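Local coordinates for acyl-coa oxidase (Arabidopsis thaliana, PDB 1W07), which catalyses the FAD-dependent oxidation of long- and medium-chain acyl-CoAs to 2-trans-enoyl-CoAs in peroxisomal beta-oxidation, passing the electrons to oxygen to give hydrogen peroxide, at residues Met105-Ile110 and Lys121-Ala126; His202-Gln207 and Asp252-Arg257; Leu338-Ala343 and Tyr557-Tyr562; Lys549-Asn554 and Thr594-Asn599. The protein carries 1 engineered substitution. One frame throughout, in Å; residues are numbered along the deposited sequence.

Contact 1: residues Met105-Ile110 and Lys121-Ala126; sequences MFVPAI and KWLSLA
With CG anti to its carbonyl carbon (chi1 -67°) and a nearly straight chi2, Leu123 sends its CD2 branch across to the facing helix, while Val107 turns CG1 anti to its own backbone N. The two side chains cross obliquely there, and Val107 CG1 lies 3.8 Å from Leu123 CD2. Ile110 slides past the same leucine in the opposite direction, its CB 4.0 Å from Leu123 CD2, so one methyl is bracketed by two beta-branched residues a turn apart. Ile110 CG2 also reaches Trp122 at CB, the indole leading away toward Gln253 in a neighbouring loop. Phe106, its CG anti to the backbone N, brings the ring edge to Ala126: Phe106 CE2 is 4.0 Å from Ala126 CB, near the ring plane. One face of that ring is taken by Ile110 CD1 from its own helix, 3.6 Å above the plane. The side chains that meet are all apolar. Tyr135, an FAD-binding residue, packs on Met105 and Ala109. The segment axes run at 160° to each other, 10.2 Å apart at closest approach: an antiparallel helical hairpin of helices 98-113 and 116-128 in the alpha-helical N-terminal region of the acyl-CoA oxidase fold.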
loop_
_atom_site.group_PDB
_atom_site.type_symbol
_atom_site.label_atom_id
_atom_site.label_comp_id
_atom_site.label_asym_id
_atom_site.label_seq_id
_atom_site.Cartn_x
_atom_site.Cartn_y
_atom_site.Cartn_z
ATOM N N MET B 105 -0.617 22.179 16.215
ATOM C CA MET B 105 -2.067 22.346 16.327
ATOM C C MET B 105 -2.542 23.114 17.561
ATOM O O MET B 105 -3.323 24.066 17.450
ATOM C CB MET B 105 -2.747 20.972 16.306
ATOM C CG MET B 105 -2.555 20.192 15.005
ATOM S SD MET B 105 -3.225 21.020 13.540
ATOM C CE MET B 105 -4.914 20.306 13.495
ATOM N N PHE B 106 -2.083 22.690 18.734
ATOM C CA PHE B 106 -2.478 23.328 19.981
ATOM C C PHE B 106 -2.175 24.824 19.951
ATOM O O PHE B 106 -3.061 25.641 20.201
ATOM C CB PHE B 106 -1.752 22.666 21.151
ATOM C CG PHE B 106 -2.117 23.235 22.489
ATOM C CD1 PHE B 106 -3.411 23.094 22.985
ATOM C CD2 PHE B 106 -1.170 23.904 23.257
ATOM C CE1 PHE B 106 -3.758 23.603 24.222
ATOM C CE2 PHE B 106 -1.508 24.423 24.507
ATOM C CZ PHE B 106 -2.808 24.270 24.991
ATOM N N VAL B 107 -0.930 25.182 19.634
ATOM C CA VAL B 107 -0.544 26.590 19.586
ATOM C C VAL B 107 -1.277 27.365 18.491
ATOM O O VAL B 107 -1.860 28.416 18.753
ATOM C CB VAL B 107 0.980 26.735 19.398
ATOM C CG1 VAL B 107 1.343 28.160 19.011
ATOM C CG2 VAL B 107 1.677 26.361 20.695
ATOM N N PRO B 108 -1.249 26.863 17.250
ATOM C CA PRO B 108 -1.938 27.545 16.149
ATOM C C PRO B 108 -3.425 27.776 16.445
ATOM O O PRO B 108 -4.005 28.770 16.000
ATOM C CB PRO B 108 -1.727 26.594 14.978
ATOM C CG PRO B 108 -0.357 26.027 15.265
ATOM C CD PRO B 108 -0.422 25.748 16.747
ATOM N N ALA B 109 -4.034 26.860 17.197
ATOM C CA ALA B 109 -5.452 26.968 17.533
ATOM C C ALA B 109 -5.718 28.138 18.466
ATOM O O ALA B 109 -6.654 28.911 18.250
ATOM C CB ALA B 109 -5.947 25.672 18.173
ATOM N N ILE B 110 -4.902 28.256 19.510
ATOM C CA ILE B 110 -5.041 29.337 20.475
ATOM C C ILE B 110 -4.743 30.687 19.819
ATOM O O ILE B 110 -5.376 31.679 20.157
ATOM C CB ILE B 110 -4.082 29.152 21.664
ATOM C CG1 ILE B 110 -4.292 27.774 22.284
ATOM C CG2 ILE B 110 -4.337 30.227 22.712
ATOM C CD1 ILE B 110 -3.253 27.417 23.305
ATOM N N LYS B 121 -1.761 34.824 27.613
ATOM C CA LYS B 121 -1.773 34.080 28.863
ATOM C C LYS B 121 -1.433 32.603 28.629
ATOM O O LYS B 121 -0.598 32.023 29.330
ATOM C CB LYS B 121 -3.138 34.179 29.529
ATOM C CG LYS B 121 -3.165 33.585 30.919
ATOM C CD LYS B 121 -4.071 32.376 31.037
ATOM C CE LYS B 121 -3.958 31.795 32.437
ATOM N NZ LYS B 121 -4.701 30.524 32.636
ATOM N N TRP B 122 -2.072 31.992 27.638
ATOM C CA TRP B 122 -1.832 30.587 27.352
ATOM C C TRP B 122 -0.609 30.303 26.487
ATOM O O TRP B 122 0.117 29.344 26.747
ATOM C CB TRP B 122 -3.077 29.962 26.728
ATOM C CG TRP B 122 -4.228 29.907 27.673
ATOM C CD1 TRP B 122 -5.291 30.766 27.725
ATOM C CD2 TRP B 122 -4.433 28.956 28.723
ATOM N NE1 TRP B 122 -6.141 30.409 28.735
ATOM C CE2 TRP B 122 -5.643 29.301 29.366
ATOM C CE3 TRP B 122 -3.713 27.847 29.184
ATOM C CZ2 TRP B 122 -6.154 28.569 30.448
ATOM C CZ3 TRP B 122 -4.220 27.122 30.260
ATOM C CH2 TRP B 122 -5.427 27.485 30.877
ATOM N N LEU B 123 -0.386 31.125 25.461
ATOM C CA LEU B 123 0.762 30.955 24.580
ATOM C C LEU B 123 2.060 31.171 25.356
ATOM O O LEU B 123 3.107 30.622 25.002
ATOM C CB LEU B 123 0.693 31.935 23.402
ATOM C CG LEU B 123 -0.427 31.726 22.374
ATOM C CD1 LEU B 123 -0.368 32.833 21.328
ATOM C CD2 LEU B 123 -0.285 30.359 21.716
ATOM N N SER B 124 2.001 31.977 26.411
ATOM C CA SER B 124 3.196 32.215 27.215
ATOM C C SER B 124 3.561 30.896 27.891
ATOM O O SER B 124 4.733 30.536 27.983
ATOM C CB SER B 124 2.935 33.294 28.265
ATOM O OG SER B 124 2.023 32.832 29.248
ATOM N N LEU B 125 2.543 30.173 28.351
ATOM C CA LEU B 125 2.738 28.874 28.994
ATOM C C LEU B 125 3.164 27.823 27.968
ATOM O O LEU B 125 4.124 27.081 28.187
ATOM C CB LEU B 125 1.443 28.422 29.673
ATOM C CG LEU B 125 0.937 29.286 30.827
ATOM C CD1 LEU B 125 -0.377 28.715 31.328
ATOM C CD2 LEU B 125 1.972 29.333 31.949
ATOM N N ALA B 126 2.445 27.770 26.850
ATOM C CA ALA B 126 2.720 26.801 25.789
ATOM C C ALA B 126 4.089 27.003 25.152
ATOM O O ALA B 126 4.829 26.039 24.922
ATOM C CB ALA B 126 1.631 26.879 24.719
#

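Contact 2: residues His202-Gln207 and Asp252-Arg257; sequences HGFIVQ and DQMLMR
Met254 lies alongside the Phe204 ring, both side chains pointing the same way, and presses CG to within 3.4 Å of Phe204 CE1. Met254 SD stands 5.0 Å from the centroid of the Phe204 ring and 52° off the ring normal, an oblique Met-aromatic contact. The chain is set by CG anti to the backbone N (chi1 174°) and bends at chi3, which carries Met254 CE to 4.0 Å from His202 CD2; the polar end of that histidine is bonded to Tyr267. Two backbone bonds fix the alignment. Ile205 N donates a hydrogen bond to Gln253 O over 2.8 Å, almost straight at 175° and in the carbonyl plane, whereas Leu255 N reaches Gly203 O at 3.0 Å from above the carbonyl plane. Gly203 O is gripped again by a water that also donates to Leu255 O, so this buried carbonyl has two donors. Leu255 CB and CG lie against the same carbonyl oxygen, and the side chain meets Ile205 at about a right angle, with Leu255 CD2 4.0 Å from Ile205 CD1. An alanine at Leu255 would lose CG and both methyls, and would probably loosen the packing on Ile205 and beside the Gly203 carbonyl. On its other edge strand 197-207 pairs with strand 185-194, through Phe204 and Val188 among others. The segment 252-257 thus adds a single beta bridge, Phe204 with Met254, at the margin of the beta-sheet middle domain shared with acyl-CoA dehydrogenases.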
loop_
_atom_site.group_PDB
_atom_site.type_symbol
_atom_site.label_atom_id
_atom_site.label_comp_id
_atom_site.label_asym_id
_atom_site.label_seq_id
_atom_site.Cartn_x
_atom_site.Cartn_y
_atom_site.Cartn_z
ATOM N N HIS B 202 -17.340 24.709 18.918
ATOM C CA HIS B 202 -16.412 25.740 19.365
ATOM C C HIS B 202 -15.236 25.098 20.090
ATOM O O HIS B 202 -15.305 23.936 20.492
ATOM C CB HIS B 202 -17.109 26.723 20.309
ATOM C CG HIS B 202 -18.016 27.692 19.618
ATOM N ND1 HIS B 202 -19.261 27.339 19.142
ATOM C CD2 HIS B 202 -17.836 28.990 19.276
ATOM C CE1 HIS B 202 -19.808 28.377 18.534
ATOM N NE2 HIS B 202 -18.963 29.392 18.599
ATOM N N GLY B 203 -14.166 25.872 20.258
ATOM C CA GLY B 203 -12.979 25.383 20.939
ATOM C C GLY B 203 -12.908 25.852 22.385
ATOM O O GLY B 203 -13.156 27.023 22.683
ATOM N N PHE B 204 -12.556 24.929 23.277
ATOM C CA PHE B 204 -12.456 25.200 24.705
ATOM C C PHE B 204 -11.152 24.627 25.271
ATOM O O PHE B 204 -10.773 23.502 24.955
ATOM C CB PHE B 204 -13.638 24.554 25.439
ATOM C CG PHE B 204 -14.988 25.016 24.958
ATOM C CD1 PHE B 204 -15.693 25.992 25.659
ATOM C CD2 PHE B 204 -15.552 24.483 23.795
ATOM C CE1 PHE B 204 -16.942 26.432 25.211
ATOM C CE2 PHE B 204 -16.797 24.917 23.340
ATOM C CZ PHE B 204 -17.495 25.895 24.052
ATOM N N ILE B 205 -10.467 25.401 26.105
ATOM C CA ILE B 205 -9.227 24.931 26.724
ATOM C C ILE B 205 -9.594 24.155 27.975
ATOM O O ILE B 205 -10.346 24.644 28.815
ATOM C CB ILE B 205 -8.305 26.110 27.113
ATOM C CG1 ILE B 205 -7.821 26.823 25.850
ATOM C CG2 ILE B 205 -7.116 25.608 27.955
ATOM C CD1 ILE B 205 -7.010 28.067 26.115
ATOM N N VAL B 206 -9.072 22.938 28.085
ATOM C CA VAL B 206 -9.360 22.092 29.236
ATOM C C VAL B 206 -8.093 21.440 29.780
ATOM O O VAL B 206 -7.287 20.908 29.015
ATOM C CB VAL B 206 -10.335 20.969 28.863
ATOM C CG1 VAL B 206 -10.794 20.253 30.113
ATOM C CG2 VAL B 206 -11.514 21.543 28.079
ATOM N N GLN B 207 -7.910 21.489 31.098
ATOM C CA GLN B 207 -6.741 20.870 31.714
ATOM C C GLN B 207 -7.092 19.410 31.935
ATOM O O GLN B 207 -8.140 19.093 32.499
ATOM C CB GLN B 207 -6.395 21.544 33.047
ATOM C CG GLN B 207 -5.299 20.822 33.817
ATOM C CD GLN B 207 -4.728 21.639 34.968
ATOM O OE1 GLN B 207 -5.320 22.626 35.405
ATOM N NE2 GLN B 207 -3.572 21.222 35.465
ATOM N N ASP B 252 -14.057 31.798 30.811
ATOM C CA ASP B 252 -13.035 32.468 30.025
ATOM C C ASP B 252 -12.071 31.505 29.337
ATOM O O ASP B 252 -11.162 31.940 28.630
ATOM C CB ASP B 252 -12.264 33.451 30.912
ATOM C CG ASP B 252 -11.319 32.758 31.859
ATOM O OD1 ASP B 252 -11.702 31.717 32.441
ATOM O OD2 ASP B 252 -10.193 33.259 32.037
ATOM N N GLN B 253 -12.260 30.203 29.539
ATOM C CA GLN B 253 -11.389 29.226 28.897
ATOM C C GLN B 253 -11.932 28.823 27.522
ATOM O O GLN B 253 -11.399 27.938 26.845
ATOM C CB GLN B 253 -11.180 28.004 29.796
ATOM C CG GLN B 253 -9.855 28.059 30.564
ATOM C CD GLN B 253 -9.652 26.893 31.516
ATOM O OE1 GLN B 253 -9.794 25.733 31.137
ATOM N NE2 GLN B 253 -9.318 27.200 32.763
ATOM N N MET B 254 -12.996 29.503 27.112
ATOM C CA MET B 254 -13.591 29.272 25.806
ATOM C C MET B 254 -12.898 30.233 24.851
ATOM O O MET B 254 -12.890 31.439 25.095
ATOM C CB MET B 254 -15.085 29.594 25.817
ATOM C CG MET B 254 -15.736 29.515 24.435
ATOM S SD MET B 254 -17.351 30.343 24.312
ATOM C CE MET B 254 -17.294 30.963 22.668
ATOM N N LEU B 255 -12.311 29.709 23.779
ATOM C CA LEU B 255 -11.637 30.565 22.807
ATOM C C LEU B 255 -12.690 31.530 22.277
ATOM O O LEU B 255 -13.625 31.124 21.590
ATOM C CB LEU B 255 -11.046 29.720 21.673
ATOM C CG LEU B 255 -9.996 28.684 22.104
ATOM C CD1 LEU B 255 -9.529 27.860 20.913
ATOM C CD2 LEU B 255 -8.820 29.400 22.749
ATOM N N MET B 256 -12.545 32.811 22.605
ATOM C CA MET B 256 -13.519 33.805 22.180
ATOM C C MET B 256 -12.984 34.934 21.303
ATOM O O MET B 256 -13.100 36.101 21.658
ATOM C CB MET B 256 -14.225 34.392 23.411
ATOM C CG MET B 256 -14.973 33.358 24.255
ATOM S SD MET B 256 -16.171 34.063 25.418
ATOM C CE MET B 256 -15.740 33.266 26.933
ATOM N N ARG B 257 -12.399 34.586 20.162
ATOM C CA ARG B 257 -11.887 35.601 19.252
ATOM C C ARG B 257 -12.975 35.985 18.259
ATOM O O ARG B 257 -13.102 37.151 17.879
ATOM C CB ARG B 257 -10.688 35.091 18.464
ATOM C CG ARG B 257 -10.156 36.117 17.478
ATOM C CD ARG B 257 -9.215 35.490 16.459
ATOM N NE ARG B 257 -8.774 36.464 15.463
ATOM C CZ ARG B 257 -8.096 36.165 14.357
ATOM N NH1 ARG B 257 -7.764 34.907 14.085
ATOM N NH2 ARG B 257 -7.760 37.125 13.506
HETATM O O HOH W 1 -14.607 28.693 20.920
#

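Contact 3: residues Leu338-Ala343 and Tyr557-Tyr562; sequences LASAYA and YIYALY
The Tyr559 ring has Ala343 CB over the centre of one face and Ser340 OG at its edge, in plane. Ala343 CB stands 4.0 Å from the centroid of the Tyr559 ring and only 8° off the normal, which qualifies as a CH-pi contact. This is a steep helix-helix crossing in the all-alpha C-terminal half of the acyl-CoA oxidase fold: the axes of 338-343 and 557-562 approach to 8.7 Å and run at 111° to each other. Such closeness follows from small residues, since Ala339, Ser340 and Ala343 form the face that meets the tyrosine. Tyr559 holds CG anti to its backbone N (chi1 -180°), which brings the ring obliquely across the helix, its base at Ala339, one face under Ala343 CB and its CD1/CE1 edge at Ser340 OG. At that base, Tyr559 CB sits 4.0 Å from Ala339 CB. Val531 and Val532 of helix 516-538 also touch this side chain. A serine at Tyr559 would lose the aromatic face over Ala343 and the edge beside Ser340, and is likely to leave this crossing poorly packed. Ser340 OG hydrogen-bonds to Pro336 O one turn earlier and lies in the plane of the ring at its edge. Beside the tyrosine, Ile558 puts CG2 anti to its backbone N, and Ile558 CG2 ends 3.7 Å from Ala339 CB.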
loop_
_atom_site.group_PDB
_atom_site.type_symbol
_atom_site.label_atom_id
_atom_site.label_comp_id
_atom_site.label_asym_id
_atom_site.label_seq_id
_atom_site.Cartn_x
_atom_site.Cartn_y
_atom_site.Cartn_z
ATOM N N LEU B 338 9.588 10.076 -9.400
ATOM C CA LEU B 338 10.673 11.036 -9.243
ATOM C C LEU B 338 10.148 12.361 -9.784
ATOM O O LEU B 338 10.306 13.399 -9.162
ATOM C CB LEU B 338 11.892 10.574 -10.042
ATOM C CG LEU B 338 13.013 11.596 -10.236
ATOM C CD1 LEU B 338 13.569 12.064 -8.887
ATOM C CD2 LEU B 338 14.097 10.948 -11.085
ATOM N N ALA B 339 9.504 12.327 -10.942
ATOM C CA ALA B 339 8.949 13.557 -11.520
ATOM C C ALA B 339 7.894 14.185 -10.589
ATOM O O ALA B 339 7.841 15.415 -10.441
ATOM C CB ALA B 339 8.330 13.270 -12.889
ATOM N N SER B 340 7.065 13.339 -9.966
ATOM C CA SER B 340 6.007 13.785 -9.050
ATOM C C SER B 340 6.583 14.417 -7.791
ATOM O O SER B 340 5.988 15.333 -7.223
ATOM C CB SER B 340 5.096 12.617 -8.640
ATOM O OG SER B 340 4.354 12.081 -9.728
ATOM N N ALA B 341 7.724 13.913 -7.334
ATOM C CA ALA B 341 8.353 14.488 -6.149
ATOM C C ALA B 341 8.670 15.955 -6.438
ATOM O O ALA B 341 8.320 16.831 -5.654
ATOM C CB ALA B 341 9.632 13.719 -5.792
ATOM N N TYR B 342 9.320 16.237 -7.566
ATOM C CA TYR B 342 9.626 17.630 -7.897
ATOM C C TYR B 342 8.339 18.415 -8.181
ATOM O O TYR B 342 8.188 19.566 -7.773
ATOM C CB TYR B 342 10.560 17.700 -9.102
ATOM C CG TYR B 342 12.017 17.415 -8.774
ATOM C CD1 TYR B 342 12.454 16.119 -8.500
ATOM C CD2 TYR B 342 12.956 18.442 -8.738
ATOM C CE1 TYR B 342 13.799 15.851 -8.206
ATOM C CE2 TYR B 342 14.296 18.199 -8.438
ATOM C CZ TYR B 342 14.715 16.899 -8.175
ATOM O OH TYR B 342 16.035 16.643 -7.890
ATOM N N ALA B 343 7.404 17.786 -8.880
ATOM C CA ALA B 343 6.147 18.440 -9.177
ATOM C C ALA B 343 5.436 18.884 -7.888
ATOM O O ALA B 343 4.935 20.012 -7.807
ATOM C CB ALA B 343 5.260 17.511 -9.985
ATOM N N TYR B 557 7.663 17.258 -18.148
ATOM C CA TYR B 557 6.857 16.603 -19.165
ATOM C C TYR B 557 6.635 15.119 -18.942
ATOM O O TYR B 557 5.693 14.543 -19.496
ATOM C CB TYR B 557 7.407 16.907 -20.565
ATOM C CG TYR B 557 7.209 18.359 -20.911
ATOM C CD1 TYR B 557 8.186 19.307 -20.601
ATOM C CD2 TYR B 557 5.993 18.813 -21.429
ATOM C CE1 TYR B 557 7.950 20.669 -20.787
ATOM C CE2 TYR B 557 5.755 20.175 -21.617
ATOM C CZ TYR B 557 6.726 21.092 -21.291
ATOM O OH TYR B 557 6.440 22.433 -21.417
ATOM N N ILE B 558 7.490 14.498 -18.133
ATOM C CA ILE B 558 7.312 13.092 -17.774
ATOM C C ILE B 558 6.060 13.041 -16.893
ATOM O O ILE B 558 5.204 12.180 -17.068
ATOM C CB ILE B 558 8.505 12.532 -16.932
ATOM C CG1 ILE B 558 9.668 12.144 -17.849
ATOM C CG2 ILE B 558 8.028 11.332 -16.079
ATOM C CD1 ILE B 558 10.903 11.647 -17.102
ATOM N N TYR B 559 5.960 13.964 -15.940
ATOM C CA TYR B 559 4.797 14.008 -15.043
ATOM C C TYR B 559 3.501 14.163 -15.867
ATOM O O TYR B 559 2.560 13.368 -15.744
ATOM C CB TYR B 559 4.952 15.179 -14.047
ATOM C CG TYR B 559 3.810 15.333 -13.049
ATOM C CD1 TYR B 559 3.584 14.386 -12.039
ATOM C CD2 TYR B 559 2.907 16.381 -13.168
ATOM C CE1 TYR B 559 2.464 14.484 -11.176
ATOM C CE2 TYR B 559 1.794 16.488 -12.327
ATOM C CZ TYR B 559 1.572 15.553 -11.343
ATOM O OH TYR B 559 0.462 15.705 -10.533
ATOM N N ALA B 560 3.473 15.173 -16.729
ATOM C CA ALA B 560 2.310 15.444 -17.562
ATOM C C ALA B 560 1.965 14.302 -18.518
ATOM O O ALA B 560 0.822 13.840 -18.563
ATOM C CB ALA B 560 2.524 16.738 -18.343
ATOM N N LEU B 561 2.948 13.841 -19.279
ATOM C CA LEU B 561 2.713 12.767 -20.236
ATOM C C LEU B 561 2.355 11.456 -19.555
ATOM O O LEU B 561 1.639 10.634 -20.129
ATOM C CB LEU B 561 3.936 12.575 -21.133
ATOM C CG LEU B 561 4.322 13.780 -22.000
ATOM C CD1 LEU B 561 5.537 13.443 -22.863
ATOM C CD2 LEU B 561 3.134 14.162 -22.867
ATOM N N TYR B 562 2.852 11.249 -18.336
ATOM C CA TYR B 562 2.531 10.033 -17.604
ATOM C C TYR B 562 1.060 10.051 -17.209
ATOM O O TYR B 562 0.362 9.045 -17.336
ATOM C CB TYR B 562 3.390 9.917 -16.342
ATOM C CG TYR B 562 3.010 8.720 -15.509
ATOM C CD1 TYR B 562 3.315 7.432 -15.940
ATOM C CD2 TYR B 562 2.313 8.871 -14.311
ATOM C CE1 TYR B 562 2.937 6.322 -15.208
ATOM C CE2 TYR B 562 1.932 7.762 -13.561
ATOM C CZ TYR B 562 2.248 6.492 -14.021
ATOM O OH TYR B 562 1.872 5.376 -13.308
#

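Contact 4: residues Lys549-Asn554 and Thr594-Asn599; sequences KKQLNN and TQVRPN
From Gln551 CB the chain leaves with CG anti to the carbonyl carbon (chi1 -70°), and each atom farther out comes up against Asn599. Gln551 CG lies beside the far amide, 4.1 Å from Asn599 OD1. This is packing of helix 548-566 against the last part of helix 579-596 and the residues that follow it, within the all-alpha C-terminal region of the acyl-CoA oxidase. A bend at chi2 (-49°) then lays CD and its two polar atoms over the Asn599 amide: the planes are 29° apart and stacked, though the side chains cross at about a right angle. Gln551 CD is 3.4 Å from Asn599 ND2, and Gln551 OE1 is nearer still at 3.1 Å, but the angle is too poor for a hydrogen bond. Gln551 NE2 lies 3.4 Å from Asn599 ND2, two donors and therefore not bonded. OE1 instead accepts a weak bond from Asn554 ND2 one turn on. Asn599 ND2 donates to Gln595 O over 3.0 Å, and OD1 accepts from Glu15 N of the N-terminal region. The Asn599 amide is thus held at both ends, that of Gln551 by one weak bond, and the two meet by stacking. Beside the stacked pair, Asn554 CB rests 3.7 Å from Val596 CG2.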
loop_
_atom_site.group_PDB
_atom_site.type_symbol
_atom_site.label_atom_id
_atom_site.label_comp_id
_atom_site.label_asym_id
_atom_site.label_seq_id
_atom_site.Cartn_x
_atom_site.Cartn_y
_atom_site.Cartn_z
ATOM N N LYS B 549 17.945 23.307 -15.471
ATOM C CA LYS B 549 16.621 23.547 -16.026
ATOM C C LYS B 549 16.223 22.465 -17.025
ATOM O O LYS B 549 15.059 22.088 -17.101
ATOM C CB LYS B 549 16.547 24.935 -16.682
ATOM C CG LYS B 549 15.199 25.203 -17.359
ATOM C CD LYS B 549 15.049 26.629 -17.881
ATOM C CE LYS B 549 14.713 27.602 -16.766
ATOM N NZ LYS B 549 14.270 28.916 -17.310
ATOM N N LYS B 550 17.195 21.962 -17.777
ATOM C CA LYS B 550 16.931 20.921 -18.759
ATOM C C LYS B 550 16.385 19.653 -18.095
ATOM O O LYS B 550 15.433 19.033 -18.592
ATOM C CB LYS B 550 18.217 20.600 -19.517
ATOM C CG LYS B 550 18.117 19.421 -20.462
ATOM C CD LYS B 550 17.180 19.701 -21.628
ATOM C CE LYS B 550 17.065 18.485 -22.529
ATOM N NZ LYS B 550 18.415 18.003 -22.921
ATOM N N GLN B 551 16.989 19.257 -16.980
ATOM C CA GLN B 551 16.511 18.069 -16.288
ATOM C C GLN B 551 15.134 18.314 -15.674
ATOM O O GLN B 551 14.306 17.417 -15.661
ATOM C CB GLN B 551 17.519 17.625 -15.227
ATOM C CG GLN B 551 18.796 17.067 -15.828
ATOM C CD GLN B 551 18.512 16.033 -16.896
ATOM O OE1 GLN B 551 17.825 15.041 -16.646
ATOM N NE2 GLN B 551 19.031 16.260 -18.099
ATOM N N LEU B 552 14.881 19.521 -15.173
ATOM C CA LEU B 552 13.570 19.834 -14.610
ATOM C C LEU B 552 12.524 19.789 -15.730
ATOM O O LEU B 552 11.373 19.395 -15.519
ATOM C CB LEU B 552 13.579 21.218 -13.955
ATOM C CG LEU B 552 14.441 21.324 -12.692
ATOM C CD1 LEU B 552 14.425 22.756 -12.170
ATOM C CD2 LEU B 552 13.909 20.354 -11.639
ATOM N N ASN B 553 12.937 20.185 -16.930
ATOM C CA ASN B 553 12.049 20.177 -18.088
ATOM C C ASN B 553 11.681 18.730 -18.395
ATOM O O ASN B 553 10.517 18.415 -18.658
ATOM C CB ASN B 553 12.740 20.816 -19.296
ATOM C CG ASN B 553 11.796 21.024 -20.458
ATOM O OD1 ASN B 553 11.104 22.039 -20.543
ATOM N ND2 ASN B 553 11.742 20.047 -21.351
ATOM N N ASN B 554 12.672 17.846 -18.354
ATOM C CA ASN B 554 12.417 16.425 -18.601
ATOM C C ASN B 554 11.369 15.895 -17.620
ATOM O O ASN B 554 10.398 15.268 -18.017
ATOM C CB ASN B 554 13.711 15.592 -18.448
ATOM C CG ASN B 554 14.714 15.806 -19.581
ATOM O OD1 ASN B 554 14.336 16.072 -20.726
ATOM N ND2 ASN B 554 15.996 15.640 -19.271
ATOM N N THR B 594 14.589 7.499 -21.190
ATOM C CA THR B 594 15.956 7.252 -21.635
ATOM C C THR B 594 16.855 8.446 -21.350
ATOM O O THR B 594 18.030 8.279 -21.050
ATOM C CB THR B 594 15.978 6.943 -23.132
ATOM O OG1 THR B 594 15.225 5.747 -23.359
ATOM C CG2 THR B 594 17.425 6.757 -23.651
ATOM N N GLN B 595 16.304 9.652 -21.447
ATOM C CA GLN B 595 17.093 10.845 -21.179
ATOM C C GLN B 595 17.343 11.036 -19.686
ATOM O O GLN B 595 18.409 11.495 -19.274
ATOM C CB GLN B 595 16.395 12.081 -21.744
ATOM C CG GLN B 595 16.430 12.143 -23.254
ATOM C CD GLN B 595 15.544 13.225 -23.825
ATOM O OE1 GLN B 595 15.704 14.403 -23.517
ATOM N NE2 GLN B 595 14.600 12.827 -24.669
ATOM N N VAL B 596 16.364 10.675 -18.864
ATOM C CA VAL B 596 16.500 10.836 -17.421
ATOM C C VAL B 596 17.346 9.748 -16.783
ATOM O O VAL B 596 17.991 9.980 -15.756
ATOM C CB VAL B 596 15.103 10.889 -16.753
ATOM C CG1 VAL B 596 15.215 10.728 -15.228
ATOM C CG2 VAL B 596 14.453 12.210 -17.098
ATOM N N ARG B 597 17.352 8.568 -17.397
ATOM C CA ARG B 597 18.107 7.418 -16.886
ATOM C C ARG B 597 19.505 7.708 -16.341
ATOM O O ARG B 597 19.824 7.332 -15.209
ATOM C CB ARG B 597 18.201 6.336 -17.966
ATOM C CG ARG B 597 19.278 5.254 -17.719
ATOM C CD ARG B 597 19.045 4.476 -16.442
ATOM N NE ARG B 597 20.130 3.518 -16.205
ATOM C CZ ARG B 597 21.199 3.766 -15.456
ATOM N NH1 ARG B 597 21.337 4.941 -14.850
ATOM N NH2 ARG B 597 22.124 2.833 -15.305
ATOM N N PRO B 598 20.366 8.366 -17.145
ATOM C CA PRO B 598 21.720 8.665 -16.680
ATOM C C PRO B 598 21.774 9.716 -15.579
ATOM O O PRO B 598 22.765 9.826 -14.848
ATOM C CB PRO B 598 22.446 9.079 -17.963
ATOM C CG PRO B 598 21.351 9.732 -18.773
ATOM C CD PRO B 598 20.171 8.810 -18.540
ATOM N N ASN B 599 20.687 10.471 -15.453
ATOM C CA ASN B 599 20.588 11.513 -14.442
ATOM C C ASN B 599 19.880 11.077 -13.169
ATOM O O ASN B 599 19.907 11.805 -12.183
ATOM C CB ASN B 599 19.843 12.715 -15.026
ATOM C CG ASN B 599 20.586 13.335 -16.172
ATOM O OD1 ASN B 599 21.580 14.028 -15.972
ATOM N ND2 ASN B 599 20.123 13.073 -17.386
#

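From the N terminus, contact 1 closes first, a short hairpin between successive helices. Contact 2 follows in series, joining a strand of the middle domain to the loop after strand 247-250. The two touch where Trp122 CD1 packs 3.6 Å from Ile205 CD1, tying the N-terminal helices to the beta domain. Contacts 3 and 4 lie on the opposite side of the chain's centre, about 39 Å or more from the first two, centre to centre. Contact 3 ties helix 328-363 to helix 548-566 of the C-terminal region across more than 200 residues, while contact 4 closes a shorter loop within the C-terminal helices. Their segments alternate, so they cross; sharing helix 548-566, they meet where Ile558 CD1 lies 3.6 Å from Val596 CG2.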